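Local atomic coordinates of P35 antigen (PDB entry 4ALY), a protein that is an outer surface lipoprotein of the Lyme disease spirochaete, critical for infection after a tick bite, though its molecular activity remains undefined. Residues 103-108 against 144-149; 107-112 against 155-160; 137-142 against 219-224; 164-169 against 246-251. All coordinates share one frame; numbering follows the deposited sequence.

Contact 1: 103-108 against 144-149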
loop_
_atom_site.group_PDB
_atom_site.type_symbol
_atom_site.label_atom_id
_atom_site.label_comp_id
_atom_site.label_asym_id
_atom_site.label_seq_id
_atom_site.Cartn_x
_atom_site.Cartn_y
_atom_site.Cartn_z
ATOM N N PHE A 103 15.620 1.547 -6.360
ATOM C CA PHE A 103 14.943 2.620 -7.068
ATOM C C PHE A 103 15.312 3.951 -6.478
ATOM O O PHE A 103 14.485 4.905 -6.455
ATOM C CB PHE A 103 13.434 2.398 -7.136
ATOM C CG PHE A 103 13.054 1.281 -8.064
ATOM C CD1 PHE A 103 13.344 1.377 -9.417
ATOM C CD2 PHE A 103 12.396 0.167 -7.621
ATOM C CE1 PHE A 103 13.015 0.362 -10.300
ATOM C CE2 PHE A 103 12.053 -0.878 -8.515
ATOM C CZ PHE A 103 12.384 -0.768 -9.863
ATOM N N GLY A 104 16.594 4.060 -6.107
ATOM C CA GLY A 104 17.144 5.344 -5.632
ATOM C C GLY A 104 16.868 5.542 -4.139
ATOM O O GLY A 104 17.436 6.428 -3.507
ATOM N N MET A 105 16.026 4.696 -3.562
ATOM C CA MET A 105 15.559 4.929 -2.241
ATOM C C MET A 105 16.444 4.351 -1.137
ATOM O O MET A 105 16.268 4.642 0.035
ATOM C CB MET A 105 14.146 4.386 -2.121
ATOM C CG MET A 105 13.133 5.304 -2.755
ATOM S SD MET A 105 11.466 4.568 -2.769
ATOM C CE MET A 105 10.985 5.440 -1.322
ATOM N N ARG A 106 17.387 3.524 -1.495
ATOM C CA ARG A 106 18.092 2.832 -0.456
ATOM C C ARG A 106 19.070 3.719 0.351
ATOM O O ARG A 106 19.090 3.596 1.574
ATOM C CB ARG A 106 18.829 1.659 -1.039
ATOM C CG ARG A 106 19.920 1.194 -0.121
ATOM C CD ARG A 106 20.798 0.224 -0.878
ATOM N NE ARG A 106 21.120 -0.898 -0.043
ATOM C CZ ARG A 106 21.182 -2.157 -0.465
ATOM N NH1 ARG A 106 20.971 -2.494 -1.759
ATOM N NH2 ARG A 106 21.440 -3.087 0.448
ATOM N N ALA A 107 19.843 4.598 -0.299
ATOM C CA ALA A 107 20.934 5.319 0.423
ATOM C C ALA A 107 20.420 6.187 1.561
ATOM O O ALA A 107 21.090 6.266 2.567
ATOM C CB ALA A 107 21.797 6.176 -0.543
ATOM N N GLU A 108 19.243 6.846 1.388
ATOM C CA GLU A 108 18.723 7.830 2.361
ATOM C C GLU A 108 17.456 7.473 3.049
ATOM O O GLU A 108 17.034 8.208 3.985
ATOM C CB GLU A 108 18.393 9.166 1.723
ATOM C CG GLU A 108 19.354 9.665 0.679
ATOM C CD GLU A 108 20.673 10.055 1.243
ATOM O OE1 GLU A 108 20.892 9.882 2.482
ATOM O OE2 GLU A 108 21.491 10.541 0.438
ATOM N N GLY A 144 8.983 4.926 -12.570
ATOM C CA GLY A 144 9.358 6.329 -12.725
ATOM C C GLY A 144 8.875 7.200 -11.560
ATOM O O GLY A 144 9.591 8.054 -11.047
ATOM N N LYS A 145 7.615 6.999 -11.232
ATOM C CA LYS A 145 6.917 7.591 -10.139
ATOM C C LYS A 145 7.594 7.147 -8.802
ATOM O O LYS A 145 7.912 7.986 -7.930
ATOM C CB LYS A 145 5.508 7.082 -10.245
ATOM C CG LYS A 145 4.550 7.519 -9.175
ATOM C CD LYS A 145 3.167 7.672 -9.836
ATOM C CE LYS A 145 3.271 8.363 -11.223
ATOM N NZ LYS A 145 1.986 8.242 -11.984
ATOM N N ILE A 146 7.890 5.854 -8.683
ATOM C CA ILE A 146 8.608 5.362 -7.518
ATOM C C ILE A 146 9.939 6.076 -7.338
ATOM O O ILE A 146 10.287 6.429 -6.226
ATOM C CB ILE A 146 8.814 3.865 -7.588
ATOM C CG1 ILE A 146 7.425 3.188 -7.466
ATOM C CG2 ILE A 146 9.729 3.390 -6.449
ATOM C CD1 ILE A 146 7.482 1.781 -7.972
ATOM N N PHE A 147 10.651 6.309 -8.430
ATOM C CA PHE A 147 11.949 6.874 -8.372
ATOM C C PHE A 147 11.835 8.358 -8.008
ATOM O O PHE A 147 12.661 8.844 -7.228
ATOM C CB PHE A 147 12.702 6.680 -9.703
ATOM C CG PHE A 147 14.007 7.412 -9.748
ATOM C CD1 PHE A 147 15.100 6.914 -9.067
ATOM C CD2 PHE A 147 14.103 8.689 -10.356
ATOM C CE1 PHE A 147 16.304 7.631 -9.067
ATOM C CE2 PHE A 147 15.270 9.398 -10.372
ATOM C CZ PHE A 147 16.388 8.879 -9.710
ATOM N N ASN A 148 10.865 9.074 -8.627
ATOM C CA ASN A 148 10.658 10.537 -8.414
ATOM C C ASN A 148 10.166 10.850 -6.974
ATOM O O ASN A 148 10.723 11.752 -6.328
ATOM C CB ASN A 148 9.771 11.175 -9.513
ATOM C CG ASN A 148 10.449 11.174 -10.905
ATOM O OD1 ASN A 148 11.587 11.653 -11.065
ATOM N ND2 ASN A 148 9.790 10.576 -11.894
ATOM N N LEU A 149 9.154 10.110 -6.496
ATOM C CA LEU A 149 8.721 10.106 -5.086
ATOM C C LEU A 149 9.925 9.968 -4.178
ATOM O O LEU A 149 10.158 10.858 -3.325
ATOM C CB LEU A 149 7.760 8.974 -4.758
ATOM C CG LEU A 149 7.062 9.011 -3.335
ATOM C CD1 LEU A 149 6.375 10.391 -3.049
ATOM C CD2 LEU A 149 6.042 7.881 -3.115
HETATM O O HOH W 1 14.274 7.527 -5.758
#
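With CG anti to the backbone N (chi1 173°), Phe147 carries its ring up to the carbonyl of Phe103, while Ile146, whose CG2 is likewise anti to its backbone N, presents that methyl to the side chain of Phe103. The contact is a worked example of loop-on-helix packing in an all-helical fold: residues 103-105, which lead into the short helix 106-110, lie against helix 143-157. Apolar contact starts at Phe103, whose CB sits 3.9 Å from Ile146 CG2. The Phe103 ring also lies obliquely beside that methyl and meets Tyr136 edge-to-face. The same methyl is shared by Met105, whose SD approaches Ile146 CG2 to 4.2 Å and Ile146 O to 4.1 Å, so that one branch of Ile146 serves two residues of the opposing segment. Leu139 touches Ile146 as well, joining this layer to the loop before helix 143-157.

Phe147 closes the more exposed part of the contact. Its CE1 passes 4.2 Å from Gly104 CA, at a residue with a positive phi of 84°, which favours glycine, where the ring of Phe147 passes close. Between the two backbones a water bridges carbonyl oxygens: it lies 2.7 Å from Phe103 O, and its link to Phe147 O is so short that its exact position is doubtful. Phe103 O also touches Phe147 CD1 directly, at 3.4 Å and obliquely to the ring.

Contact 2: 107-112 against 155-160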
loop_
_atom_site.group_PDB
_atom_site.type_symbol
_atom_site.label_atom_id
_atom_site.label_comp_id
_atom_site.label_asym_id
_atom_site.label_seq_id
_atom_site.Cartn_x
_atom_site.Cartn_y
_atom_site.Cartn_z
ATOM N N ALA A 107 19.843 4.598 -0.299
ATOM C CA ALA A 107 20.934 5.319 0.423
ATOM C C ALA A 107 20.420 6.187 1.561
ATOM O O ALA A 107 21.090 6.266 2.567
ATOM C CB ALA A 107 21.797 6.176 -0.543
ATOM N N GLU A 108 19.243 6.846 1.388
ATOM C CA GLU A 108 18.723 7.830 2.361
ATOM C C GLU A 108 17.456 7.473 3.049
ATOM O O GLU A 108 17.034 8.208 3.985
ATOM C CB GLU A 108 18.393 9.166 1.723
ATOM C CG GLU A 108 19.354 9.665 0.679
ATOM C CD GLU A 108 20.673 10.055 1.243
ATOM O OE1 GLU A 108 20.892 9.882 2.482
ATOM O OE2 GLU A 108 21.491 10.541 0.438
ATOM N N ILE A 109 16.775 6.430 2.574
ATOM C CA ILE A 109 15.524 6.033 3.204
ATOM C C ILE A 109 15.680 4.618 3.693
ATOM O O ILE A 109 15.819 4.391 4.906
ATOM C CB ILE A 109 14.331 6.196 2.231
ATOM C CG1 ILE A 109 14.434 7.520 1.488
ATOM C CG2 ILE A 109 12.968 6.048 2.947
ATOM C CD1 ILE A 109 13.340 7.780 0.458
ATOM N N PHE A 110 15.691 3.626 2.786
ATOM C CA PHE A 110 15.451 2.261 3.270
ATOM C C PHE A 110 16.567 1.855 4.225
ATOM O O PHE A 110 16.390 1.133 5.220
ATOM C CB PHE A 110 15.320 1.270 2.132
ATOM C CG PHE A 110 14.149 1.510 1.215
ATOM C CD1 PHE A 110 12.997 2.145 1.651
ATOM C CD2 PHE A 110 14.177 1.014 -0.090
ATOM C CE1 PHE A 110 11.898 2.314 0.809
ATOM C CE2 PHE A 110 13.066 1.133 -0.943
ATOM C CZ PHE A 110 11.924 1.792 -0.502
ATOM N N SER A 111 17.744 2.377 3.975
ATOM C CA SER A 111 18.825 1.970 4.899
ATOM C C SER A 111 18.872 2.832 6.188
ATOM O O SER A 111 19.778 2.647 6.945
ATOM C CB SER A 111 20.190 1.909 4.206
ATOM O OG SER A 111 20.634 3.216 3.952
ATOM N N LYS A 112 17.919 3.736 6.394
ATOM C CA LYS A 112 17.821 4.554 7.628
ATOM C C LYS A 112 16.548 4.317 8.439
ATOM O O LYS A 112 16.434 4.862 9.534
ATOM C CB LYS A 112 17.787 6.057 7.358
ATOM C CG LYS A 112 18.750 6.605 6.309
ATOM C CD LYS A 112 20.145 6.664 6.881
ATOM C CE LYS A 112 20.968 7.718 6.147
ATOM N NZ LYS A 112 22.314 7.304 6.637
ATOM N N LYS A 155 14.940 13.739 0.490
ATOM C CA LYS A 155 15.383 15.051 0.950
ATOM C C LYS A 155 14.926 15.196 2.403
ATOM O O LYS A 155 15.692 15.690 3.219
ATOM C CB LYS A 155 14.878 16.170 0.069
ATOM C CG LYS A 155 15.573 16.209 -1.290
ATOM C CD LYS A 155 15.311 17.549 -1.945
ATOM C CE LYS A 155 16.470 17.922 -2.854
ATOM N NZ LYS A 155 15.982 18.955 -3.791
ATOM N N LEU A 156 13.712 14.697 2.714
ATOM C CA LEU A 156 13.170 14.692 4.061
ATOM C C LEU A 156 13.837 13.652 4.954
ATOM O O LEU A 156 14.096 13.907 6.122
ATOM C CB LEU A 156 11.680 14.372 4.034
ATOM C CG LEU A 156 10.718 15.423 3.526
ATOM C CD1 LEU A 156 9.298 14.861 3.336
ATOM C CD2 LEU A 156 10.765 16.676 4.445
ATOM N N SER A 157 14.087 12.463 4.437
ATOM C CA SER A 157 14.658 11.413 5.264
ATOM C C SER A 157 16.106 11.770 5.733
ATOM O O SER A 157 16.590 11.314 6.782
ATOM C CB SER A 157 14.587 10.084 4.511
ATOM O OG SER A 157 15.057 8.978 5.304
ATOM N N GLN A 158 16.787 12.629 4.970
ATOM C CA GLN A 158 18.097 13.174 5.385
ATOM C C GLN A 158 18.048 14.032 6.687
ATOM O O GLN A 158 19.085 14.447 7.244
ATOM C CB GLN A 158 18.702 13.949 4.205
ATOM C CG GLN A 158 19.209 13.028 3.093
ATOM C CD GLN A 158 19.859 13.744 1.929
ATOM O OE1 GLN A 158 19.190 14.336 1.085
ATOM N NE2 GLN A 158 21.157 13.662 1.856
ATOM N N ASP A 159 16.839 14.310 7.161
ATOM C CA ASP A 159 16.660 15.071 8.360
ATOM C C ASP A 159 15.910 14.183 9.335
ATOM O O ASP A 159 14.752 13.832 9.084
ATOM C CB ASP A 159 15.862 16.351 8.042
ATOM C CG ASP A 159 15.746 17.329 9.248
ATOM O OD1 ASP A 159 15.673 16.924 10.409
ATOM O OD2 ASP A 159 15.651 18.541 9.028
ATOM N N SER A 160 16.560 13.848 10.443
ATOM C CA SER A 160 16.010 12.924 11.449
ATOM C C SER A 160 14.764 13.416 12.068
ATOM O O SER A 160 14.031 12.572 12.576
ATOM C CB SER A 160 16.955 12.732 12.657
ATOM O OG SER A 160 18.293 12.958 12.276
#
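Ser157 and Glu108 supply the hydrogen bond of this contact, in which the C-terminal part of helix 143-157 is tied to the short helix 106-110. Ser157 OG, anti to its backbone N (chi1 -176°), donates to Glu108 O. The modelled separation of these two atoms, 2.5 Å, is very short, so the bond is clear in direction but its length should be read with caution. The acceptor lies in a wider, pi-type turn of helix 106-110.

Van der Waals packing surrounds this bond. Ser157 OG is 3.6 Å from Ile109 CA, and Ile109 CG1 lies 4.0 Å from Ser157 CB, so that the serine is flanked by backbone and by an aliphatic branch. Ile109 also reaches Val166 and Leu170 of helix 163-189, which brings a third helix up to the junction.

Polar proximity without a bond characterises Glu108 and Gln158. Glu108 bends at chi2 (-69°), which places CD beside the amide; the carboxylate and amide planes are 32° apart. Gln158 NE2 comes within 3.4 Å of Glu108 OE2, yet its hydrogens are poorly aimed, and Gln158 CG packs 3.6 Å from Glu108 OE1. The two side chains thus overlap near the surface more by contact than by directed bonding.

If the close approach of Ser157 to Glu108 is a true bond, it uses a neutral donor and a main-chain acceptor and does not depend on the charge of Glu108, to which the nearby amide probably adds only a modest electrostatic attraction.

Contact 3: 137-142 against 219-224. With SO4 (sulfate ion), chain D.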
loop_
_atom_site.group_PDB
_atom_site.type_symbol
_atom_site.label_atom_id
_atom_site.label_comp_id
_atom_site.label_asym_id
_atom_site.label_seq_id
_atom_site.Cartn_x
_atom_site.Cartn_y
_atom_site.Cartn_z
ATOM N N THR A 137 4.455 -2.136 -5.747
ATOM C CA THR A 137 3.162 -2.475 -6.258
ATOM C C THR A 137 2.095 -1.459 -5.821
ATOM O O THR A 137 1.166 -1.189 -6.607
ATOM C CB THR A 137 2.791 -3.888 -5.796
ATOM O OG1 THR A 137 3.783 -4.784 -6.295
ATOM C CG2 THR A 137 1.476 -4.340 -6.324
ATOM N N SER A 138 2.273 -0.827 -4.649
ATOM C CA SER A 138 1.242 0.067 -4.123
ATOM C C SER A 138 1.206 1.313 -4.948
ATOM O O SER A 138 0.271 2.129 -4.873
ATOM C CB SER A 138 1.466 0.366 -2.627
ATOM O OG SER A 138 2.402 1.411 -2.408
ATOM N N LEU A 139 2.265 1.495 -5.712
ATOM C CA LEU A 139 2.358 2.643 -6.615
ATOM C C LEU A 139 2.279 2.051 -8.056
ATOM O O LEU A 139 2.917 2.577 -8.997
ATOM C CB LEU A 139 3.704 3.404 -6.345
ATOM C CG LEU A 139 3.800 4.274 -5.080
ATOM C CD1 LEU A 139 5.214 4.613 -4.497
ATOM C CD2 LEU A 139 2.962 5.521 -5.314
ATOM N N ASN A 140 1.582 0.908 -8.187
ATOM C CA ASN A 140 1.415 0.267 -9.516
ATOM C C ASN A 140 2.708 -0.126 -10.241
ATOM O O ASN A 140 2.734 -0.288 -11.438
ATOM C CB ASN A 140 0.535 1.156 -10.442
ATOM C CG ASN A 140 -0.923 1.230 -9.978
ATOM O OD1 ASN A 140 -1.386 0.426 -9.194
ATOM N ND2 ASN A 140 -1.626 2.194 -10.457
ATOM N N PHE A 141 3.793 -0.229 -9.500
ATOM C CA PHE A 141 5.112 -0.603 -10.047
ATOM C C PHE A 141 5.489 0.320 -11.196
ATOM O O PHE A 141 6.111 -0.048 -12.180
ATOM C CB PHE A 141 5.249 -2.107 -10.425
ATOM C CG PHE A 141 6.549 -2.700 -9.949
ATOM C CD1 PHE A 141 7.716 -2.471 -10.647
ATOM C CD2 PHE A 141 6.612 -3.433 -8.722
ATOM C CE1 PHE A 141 8.916 -2.976 -10.182
ATOM C CE2 PHE A 141 7.809 -3.911 -8.259
ATOM C CZ PHE A 141 8.957 -3.710 -8.996
ATOM N N ASN A 142 5.145 1.575 -11.027
ATOM C CA ASN A 142 5.556 2.532 -11.975
ATOM C C ASN A 142 6.875 3.016 -11.542
ATOM O O ASN A 142 6.959 3.957 -10.726
ATOM C CB ASN A 142 4.620 3.694 -11.939
ATOM C CG ASN A 142 5.015 4.737 -12.916
ATOM O OD1 ASN A 142 6.206 5.070 -13.083
ATOM N ND2 ASN A 142 4.042 5.261 -13.570
ATOM N N LYS A 219 -6.258 7.093 -3.677
ATOM C CA LYS A 219 -5.989 8.374 -3.088
ATOM C C LYS A 219 -4.496 8.456 -2.721
ATOM O O LYS A 219 -3.903 9.526 -2.762
ATOM C CB LYS A 219 -6.894 8.583 -1.876
ATOM C CG LYS A 219 -6.905 10.028 -1.445
ATOM C CD LYS A 219 -7.312 10.143 -0.002
ATOM C CE LYS A 219 -7.287 11.617 0.420
ATOM N NZ LYS A 219 -7.549 11.653 1.882
ATOM N N TRP A 220 -3.893 7.315 -2.388
ATOM C CA TRP A 220 -2.428 7.190 -2.210
ATOM C C TRP A 220 -1.734 7.470 -3.513
ATOM O O TRP A 220 -0.720 8.157 -3.552
ATOM C CB TRP A 220 -2.095 5.805 -1.670
ATOM C CG TRP A 220 -0.658 5.349 -1.726
ATOM C CD1 TRP A 220 -0.144 4.301 -2.457
ATOM C CD2 TRP A 220 0.501 5.887 -0.976
ATOM N NE1 TRP A 220 1.202 4.146 -2.214
ATOM C CE2 TRP A 220 1.647 5.088 -1.363
ATOM C CE3 TRP A 220 0.685 6.931 -0.044
ATOM C CZ2 TRP A 220 2.925 5.315 -0.827
ATOM C CZ3 TRP A 220 1.977 7.158 0.490
ATOM C CH2 TRP A 220 3.068 6.387 0.093
ATOM N N LEU A 221 -2.306 6.994 -4.608
ATOM C CA LEU A 221 -1.699 7.251 -5.922
ATOM C C LEU A 221 -1.834 8.706 -6.260
ATOM O O LEU A 221 -0.889 9.316 -6.785
ATOM C CB LEU A 221 -2.321 6.381 -7.035
ATOM C CG LEU A 221 -2.061 4.843 -7.023
ATOM C CD1 LEU A 221 -3.079 4.072 -7.872
ATOM C CD2 LEU A 221 -0.642 4.583 -7.499
ATOM N N LYS A 222 -3.010 9.265 -5.980
ATOM C CA LYS A 222 -3.252 10.706 -6.206
ATOM C C LYS A 222 -2.381 11.668 -5.325
ATOM O O LYS A 222 -1.827 12.703 -5.806
ATOM C CB LYS A 222 -4.757 10.993 -6.090
ATOM C CG LYS A 222 -5.148 12.458 -6.314
ATOM C CD LYS A 222 -5.437 13.196 -5.001
ATOM C CE LYS A 222 -6.838 13.839 -5.029
ATOM N NZ LYS A 222 -6.879 15.184 -5.681
ATOM N N ASP A 223 -2.265 11.362 -4.040
ATOM C CA ASP A 223 -1.461 12.275 -3.189
ATOM C C ASP A 223 0.011 12.228 -3.597
ATOM O O ASP A 223 0.718 13.208 -3.434
ATOM C CB ASP A 223 -1.615 12.011 -1.672
ATOM C CG ASP A 223 -3.022 12.332 -1.132
ATOM O OD1 ASP A 223 -3.726 13.162 -1.726
ATOM O OD2 ASP A 223 -3.428 11.728 -0.114
ATOM N N THR A 224 0.423 11.123 -4.218
ATOM C CA THR A 224 1.826 10.860 -4.557
ATOM C C THR A 224 2.167 11.675 -5.738
ATOM O O THR A 224 3.211 12.313 -5.765
ATOM C CB THR A 224 2.096 9.415 -5.026
ATOM O OG1 THR A 224 1.696 8.510 -4.045
ATOM C CG2 THR A 224 3.513 9.216 -5.116
HETATM S S SO4 D . 0.082 3.643 -13.757
HETATM O O1 SO4 D . 1.376 2.972 -14.039
HETATM O O2 SO4 D . 0.233 4.691 -12.697
HETATM O O3 SO4 D . -0.903 2.617 -13.344
HETATM O O4 SO4 D . -0.405 4.251 -15.015
#
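Ser138 OG is held from two directions, by the indole of Trp220 across the contact and by Leu135 O of the preceding helix 129-137. Trp220 NE1 donates to Ser138 OG over 3.0 Å with an N-H...O angle of 144°, the oxygen being tilted from the ring plane. A chi1 of 83° places OG between the backbone N and the carbonyl carbon, where both partners can be met.

This is the end of helix 129-137, closed by a Schellman motif with Asn140 as its C-prime residue at positive phi: Phe141 N binds Tyr136 O and Asn140 N binds Thr137 O. The turn is laid against the middle of the long helix 200-233. Leu139 CD2 fits against Thr224, 3.5 Å from its OG1 and 3.7 Å from its CG2, and approaches the indole obliquely. Thr224 OG1 donates back to Trp220 O in a bond modelled as very short, its length doubtful, and stands 4.2 Å above the indole plane, over the ring centre. Leu221 sends its two methyls to different places. Leu221 CD2 lies 3.7 Å from Leu139 CA, whereas Leu221 CD1 is 3.5 Å from Asn140 ND2, the two side chains meeting at about a right angle. Asn140 ND2 also makes a weak hydrogen bond to a sulfate, probably from the crystallisation liquor. Asn142, further on, is the N-cap of helix 143-157.

The chemistry implies that the buried indole N-H is satisfied by a hydroxyl probably fixed by its bond to Leu135 O, while Leu139 and Leu221 pack beside that polar pair.

Contact 4: 164-169 against 246-251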
loop_
_atom_site.group_PDB
_atom_site.type_symbol
_atom_site.label_atom_id
_atom_site.label_comp_id
_atom_site.label_asym_id
_atom_site.label_seq_id
_atom_site.Cartn_x
_atom_site.Cartn_y
_atom_site.Cartn_z
ATOM N N GLY A 164 10.647 10.227 10.412
ATOM C CA GLY A 164 9.516 9.442 10.950
ATOM C C GLY A 164 8.332 9.510 10.016
ATOM O O GLY A 164 7.708 8.469 9.669
ATOM N N LEU A 165 8.015 10.731 9.562
ATOM C CA LEU A 165 6.841 10.887 8.712
ATOM C C LEU A 165 6.977 10.156 7.332
ATOM O O LEU A 165 5.978 9.574 6.838
ATOM C CB LEU A 165 6.557 12.335 8.540
ATOM C CG LEU A 165 5.367 12.648 7.668
ATOM C CD1 LEU A 165 4.070 12.082 8.274
ATOM C CD2 LEU A 165 5.343 14.170 7.596
ATOM N N VAL A 166 8.216 10.119 6.810
ATOM C CA VAL A 166 8.590 9.345 5.610
ATOM C C VAL A 166 8.300 7.877 5.705
ATOM O O VAL A 166 7.578 7.328 4.882
ATOM C CB VAL A 166 10.054 9.578 5.201
ATOM C CG1 VAL A 166 10.463 8.607 4.101
ATOM C CG2 VAL A 166 10.231 11.036 4.780
ATOM N N LYS A 167 8.819 7.266 6.751
ATOM C CA LYS A 167 8.531 5.899 7.115
ATOM C C LYS A 167 6.992 5.704 7.248
ATOM O O LYS A 167 6.401 4.912 6.500
ATOM C CB LYS A 167 9.312 5.583 8.407
ATOM C CG LYS A 167 9.196 4.172 8.899
ATOM C CD LYS A 167 7.995 4.040 9.812
ATOM C CE LYS A 167 7.790 2.572 10.179
ATOM N NZ LYS A 167 6.354 2.391 10.550
ATOM N N GLU A 168 6.343 6.471 8.135
ATOM C CA GLU A 168 4.893 6.336 8.406
ATOM C C GLU A 168 4.168 6.328 7.022
ATOM O O GLU A 168 3.404 5.409 6.680
ATOM C CB GLU A 168 4.458 7.568 9.242
ATOM C CG GLU A 168 3.458 7.509 10.413
ATOM C CD GLU A 168 3.683 8.669 11.443
ATOM O OE1 GLU A 168 4.712 8.618 12.200
ATOM O OE2 GLU A 168 2.857 9.654 11.526
ATOM N N THR A 169 4.441 7.342 6.220
ATOM C CA THR A 169 3.820 7.492 4.912
ATOM C C THR A 169 3.998 6.249 4.005
ATOM O O THR A 169 3.049 5.786 3.403
ATOM C CB THR A 169 4.419 8.725 4.239
ATOM O OG1 THR A 169 4.187 9.883 5.081
ATOM C CG2 THR A 169 3.878 8.904 2.865
ATOM N N ASP A 246 6.121 20.217 5.650
ATOM C CA ASP A 246 4.718 20.623 5.785
ATOM C C ASP A 246 3.852 20.167 4.668
ATOM O O ASP A 246 2.683 19.840 4.891
ATOM C CB ASP A 246 4.548 22.133 5.911
ATOM C CG ASP A 246 5.203 22.670 7.166
ATOM O OD1 ASP A 246 5.268 21.917 8.193
ATOM O OD2 ASP A 246 5.690 23.825 7.091
ATOM N N THR A 247 4.376 20.157 3.458
ATOM C CA THR A 247 3.519 19.678 2.403
ATOM C C THR A 247 3.221 18.195 2.400
ATOM O O THR A 247 2.082 17.813 2.172
ATOM C CB THR A 247 3.760 20.327 1.042
ATOM O OG1 THR A 247 3.730 19.331 0.019
ATOM C CG2 THR A 247 4.959 21.121 1.039
ATOM N N LEU A 248 4.189 17.372 2.767
ATOM C CA LEU A 248 3.917 15.957 3.016
ATOM C C LEU A 248 2.833 15.724 4.106
ATOM O O LEU A 248 1.922 14.895 3.918
ATOM C CB LEU A 248 5.231 15.226 3.361
ATOM C CG LEU A 248 5.114 13.665 3.572
ATOM C CD1 LEU A 248 4.443 13.006 2.334
ATOM C CD2 LEU A 248 6.406 12.957 3.998
ATOM N N ARG A 249 2.966 16.425 5.241
ATOM C CA ARG A 249 2.026 16.451 6.386
ATOM C C ARG A 249 0.611 16.835 5.963
ATOM O O ARG A 249 -0.347 16.256 6.415
ATOM C CB ARG A 249 2.494 17.538 7.359
ATOM C CG ARG A 249 2.246 17.385 8.867
ATOM C CD ARG A 249 1.085 16.518 9.252
ATOM N NE ARG A 249 1.368 15.152 9.779
ATOM C CZ ARG A 249 2.413 14.758 10.501
ATOM N NH1 ARG A 249 3.370 15.590 10.815
ATOM N NH2 ARG A 249 2.497 13.522 10.917
ATOM N N SER A 250 0.453 17.787 5.067
ATOM C CA SER A 250 -0.901 18.192 4.732
ATOM C C SER A 250 -1.799 17.064 4.180
ATOM O O SER A 250 -3.034 17.089 4.343
ATOM C CB SER A 250 -0.880 19.448 3.825
ATOM O OG SER A 250 -0.152 19.213 2.652
ATOM N N LYS A 251 -1.180 16.065 3.546
ATOM C CA LYS A 251 -1.904 14.929 2.965
ATOM C C LYS A 251 -1.816 13.727 3.877
ATOM O O LYS A 251 -2.336 12.643 3.567
ATOM C CB LYS A 251 -1.320 14.578 1.592
ATOM C CG LYS A 251 -1.308 15.756 0.636
ATOM C CD LYS A 251 0.042 15.843 -0.072
ATOM C CE LYS A 251 0.134 17.019 -1.053
ATOM N NZ LYS A 251 -1.127 17.301 -1.802
#
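Leu165 and Arg249 bring their CA atoms to 7.7 Å where helix 163-189 passes helix 241-250, the local axes 10.9 Å apart at closest and running in broadly the same direction at 33°. Leu165 and Leu248, each with CG anti to its backbone N, reach toward each other tip to tip, and Leu248 CD2 touches Leu165 CG at 3.8 Å. Leu248 CD2 also lies 3.9 Å from Thr169 OG1, a hydroxyl that is already engaged: it donates to Leu165 O over 2.5 Å, meeting that carbonyl from the face opposite to Thr169 N.

Beside the leucine pair Arg249 bends at chi2 and chi3, laying its guanidinium over Leu165. Leu165 CD1 is 3.4 Å from Arg249 NH2, and Leu165 CD2 lies over the same flat group, offset toward its rim. Glu168 comes to the guanidinium edge, near its plane, in a long and presumably weak salt bridge of 3.9 Å between Glu168 OE2 and Arg249 NH2. The firmer polar partner of Arg249 is Asn252 O, bonded by NE.

Phe257 of helix 254-275 covers Leu165 and Thr169, and Leu156 of helix 143-157 meets Leu248. Leu165 and Leu248 packed together, with the Arg249 guanidinium lying across Leu165, are a plain case of helix-helix packing within the all-helical fold of this Borrelia CRASP-1-related family.

The four contacts sit in one all-helical chain of the Borrelia CRASP-1-related family. Contacts 1 and 2 are neighbours, their centres 11 Å apart: both pair helix 106-110 and its approach with helix 143-157, near its start and its end respectively. Contact 3 lies closest to the chain's centre and pairs the loop between helices 129-137 and 143-157 with helix 200-233, meeting contact 1 through Leu149. Contact 4 joins helix 163-189 to helix 241-250 and touches contact 2 through Leu156 and contact 3 through Trp220. Contacts 1 and 2 close before contact 4 opens, whereas contact 3 alternates with each. Helices distant in sequence thus meet through a chain of touching contacts, of which contacts 3 and 4 are buried.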